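Local coordinates for protein phosphorylated carbohydrates phosphatase TM_1254 (Thermotoga maritima msb8, PDB 3KBB) that removes phosphate from phosphorylated sugars such as erythrose 4-phosphate and fructose 6-phosphate, working with a divalent metal ion and most actively with cobalt, at residues F127-F132 and E151-V156. Numbering follows the deposited sequence.
Sequences FDVMVF and ERLNVV
From the outermost strand 129-131 of the parallel, Rossmann-like HAD core, Val129 packs on Arg152 and Leu153, and Val131 on Arg152, in the last turn of helix 144-153, which packs against one face of the sheet. Val129 does most of the apolar work: CG1 meets Arg152, while CG2 sits where Arg152 and Leu153 join. With CG1 anti to the backbone N (chi1 162°), that methyl meets the root of the arginine, 3.7 Å from Arg152 CB. The other branch, CG2, lies against one arm of the leucine, 3.7 Å from Leu153 CD2, and also sits 3.8 Å from the carbonyl oxygen Arg152 O. Leu153 starts from the helix without aiming at the strand, but CD2 reaches across to Val129.

Arg152 runs extended from CG to NE and crosses Val131 obliquely. Val131 CG2 lies 3.9 Å from Arg152 CD and 3.6 Å from Arg152 NH1. The aliphatic part of the arginine thus adds to the valine packing while its charged end reaches the backbone of the strand at Met130 O. Val131 also touches Ile145, Leu148 and Val149 of the same helix. Met130, a selenomethionine, turns its side chain the other way, toward Leu115 of helix 111-120, so the edge strand is packed between helices on its two faces.

The main polar partner of Arg152 NH1 is Gln135 OE1, an oxygen that accepts from Phe132 N as well and so links the arginine to the end of the strand segment. The second is Met130 O, which also bonds a glycerol and lies in the guanidinium plane at its edge: Arg152 NH1 gives it a weak hydrogen bond of 3.2 Å, bent to 128° at the hydrogen.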
loop_
_atom_site.group_PDB
_atom_site.type_symbol
_atom_site.label_atom_id
_atom_site.label_comp_id
_atom_site.label_asym_id
_atom_site.label_seq_id
_atom_site.Cartn_x
_atom_site.Cartn_y
_atom_site.Cartn_z
ATOM N N PHE A 127 -4.822 -8.528 12.350
ATOM C CA PHE A 127 -3.911 -9.419 11.664
ATOM C C PHE A 127 -3.234 -10.434 12.555
ATOM O O PHE A 127 -2.822 -10.107 13.667
ATOM C CB PHE A 127 -2.892 -8.562 10.915
ATOM C CG PHE A 127 -3.533 -7.778 9.789
ATOM C CD1 PHE A 127 -3.825 -8.426 8.599
ATOM C CD2 PHE A 127 -3.924 -6.474 9.976
ATOM C CE1 PHE A 127 -4.457 -7.759 7.577
ATOM C CE2 PHE A 127 -4.529 -5.750 8.958
ATOM C CZ PHE A 127 -4.838 -6.421 7.746
ATOM N N ASP A 128 -3.113 -11.647 12.042
ATOM C CA ASP A 128 -2.389 -12.736 12.656
ATOM C C ASP A 128 -0.916 -12.711 12.239
ATOM O O ASP A 128 -0.009 -13.030 13.032
ATOM C CB ASP A 128 -3.028 -14.016 12.168
ATOM C CG ASP A 128 -4.506 -14.107 12.587
ATOM O OD1 ASP A 128 -4.778 -14.125 13.811
ATOM O OD2 ASP A 128 -5.405 -14.124 11.708
ATOM N N VAL A 129 -0.687 -12.344 10.984
ATOM C CA VAL A 129 0.662 -12.333 10.425
ATOM C C VAL A 129 0.837 -11.011 9.701
ATOM O O VAL A 129 -0.047 -10.598 8.925
ATOM C CB VAL A 129 0.853 -13.522 9.450
ATOM C CG1 VAL A 129 2.048 -13.323 8.511
ATOM C CG2 VAL A 129 0.962 -14.863 10.223
HETATM N N MSE A 130 1.998 -10.369 9.855
HETATM C CA MSE A 130 2.231 -9.149 9.079
HETATM C C MSE A 130 3.687 -9.173 8.626
HETATM O O MSE A 130 4.574 -9.494 9.436
HETATM C CB MSE A 130 1.957 -7.895 9.924
HETATM C CG MSE A 130 0.503 -7.769 10.548
HETATM SE SE MSE A 130 0.203 -6.020 11.277
HETATM C CE MSE A 130 1.207 -6.207 12.967
ATOM N N VAL A 131 3.937 -8.944 7.342
ATOM C CA VAL A 131 5.313 -8.962 6.808
ATOM C C VAL A 131 5.545 -7.601 6.143
ATOM O O VAL A 131 4.637 -7.091 5.443
ATOM C CB VAL A 131 5.483 -10.112 5.781
ATOM C CG1 VAL A 131 6.819 -10.012 5.076
ATOM C CG2 VAL A 131 5.367 -11.510 6.462
ATOM N N PHE A 132 6.748 -7.029 6.339
ATOM C CA PHE A 132 7.046 -5.643 5.967
ATOM C C PHE A 132 8.246 -5.633 5.029
ATOM O O PHE A 132 8.947 -6.620 4.934
ATOM C CB PHE A 132 7.323 -4.826 7.248
ATOM C CG PHE A 132 6.146 -4.835 8.192
ATOM C CD1 PHE A 132 5.088 -3.966 7.993
ATOM C CD2 PHE A 132 6.100 -5.748 9.232
ATOM C CE1 PHE A 132 3.973 -3.979 8.833
ATOM C CE2 PHE A 132 4.969 -5.796 10.063
ATOM C CZ PHE A 132 3.919 -4.895 9.847
ATOM N N GLU A 151 5.023 -18.678 4.785
ATOM C CA GLU A 151 5.818 -19.343 5.829
ATOM C C GLU A 151 5.302 -19.061 7.205
ATOM O O GLU A 151 5.121 -19.997 8.000
ATOM C CB GLU A 151 7.281 -18.954 5.722
ATOM C CG GLU A 151 8.168 -19.731 6.736
ATOM C CD GLU A 151 9.621 -19.616 6.402
ATOM O OE1 GLU A 151 10.072 -18.473 6.182
ATOM O OE2 GLU A 151 10.293 -20.674 6.346
ATOM N N ARG A 152 5.101 -17.780 7.517
ATOM C CA ARG A 152 4.651 -17.365 8.812
ATOM C C ARG A 152 3.203 -17.826 9.087
ATOM O O ARG A 152 2.855 -18.124 10.223
ATOM C CB ARG A 152 4.765 -15.852 8.986
ATOM C CG ARG A 152 6.253 -15.342 9.065
ATOM C CD ARG A 152 6.344 -13.842 9.480
ATOM N NE ARG A 152 7.741 -13.385 9.413
ATOM C CZ ARG A 152 8.181 -12.112 9.391
ATOM N NH1 ARG A 152 7.363 -11.063 9.473
ATOM N NH2 ARG A 152 9.489 -11.898 9.334
ATOM N N LEU A 153 2.368 -17.885 8.047
ATOM C CA LEU A 153 0.997 -18.396 8.202
ATOM C C LEU A 153 0.940 -19.940 8.318
ATOM O O LEU A 153 -0.058 -20.506 8.816
ATOM C CB LEU A 153 0.198 -18.025 6.947
ATOM C CG LEU A 153 -0.243 -16.588 6.731
ATOM C CD1 LEU A 153 -0.715 -16.466 5.289
ATOM C CD2 LEU A 153 -1.412 -16.276 7.695
ATOM N N ASN A 154 1.994 -20.584 7.834
ATOM C CA ASN A 154 2.046 -22.026 7.646
ATOM C C ASN A 154 0.844 -22.555 6.845
ATOM O O ASN A 154 0.074 -23.446 7.299
ATOM C CB ASN A 154 2.169 -22.705 9.020
ATOM C CG ASN A 154 2.415 -24.172 8.922
ATOM O OD1 ASN A 154 3.026 -24.664 7.978
ATOM N ND2 ASN A 154 1.941 -24.899 9.928
ATOM N N VAL A 155 0.651 -21.964 5.664
ATOM C CA VAL A 155 -0.428 -22.362 4.745
ATOM C C VAL A 155 0.104 -22.509 3.316
ATOM O O VAL A 155 1.103 -21.880 2.928
ATOM C CB VAL A 155 -1.669 -21.383 4.789
ATOM C CG1 VAL A 155 -2.144 -21.146 6.200
ATOM C CG2 VAL A 155 -1.309 -20.047 4.158
ATOM N N VAL A 156 -0.559 -23.349 2.530
ATOM C CA VAL A 156 -0.180 -23.600 1.130
ATOM C C VAL A 156 -0.775 -22.496 0.242
ATOM O O VAL A 156 -1.830 -21.990 0.564
ATOM C CB VAL A 156 -0.698 -24.991 0.678
ATOM C CG1 VAL A 156 -0.150 -26.072 1.649
ATOM C CG2 VAL A 156 -2.172 -25.038 0.712
#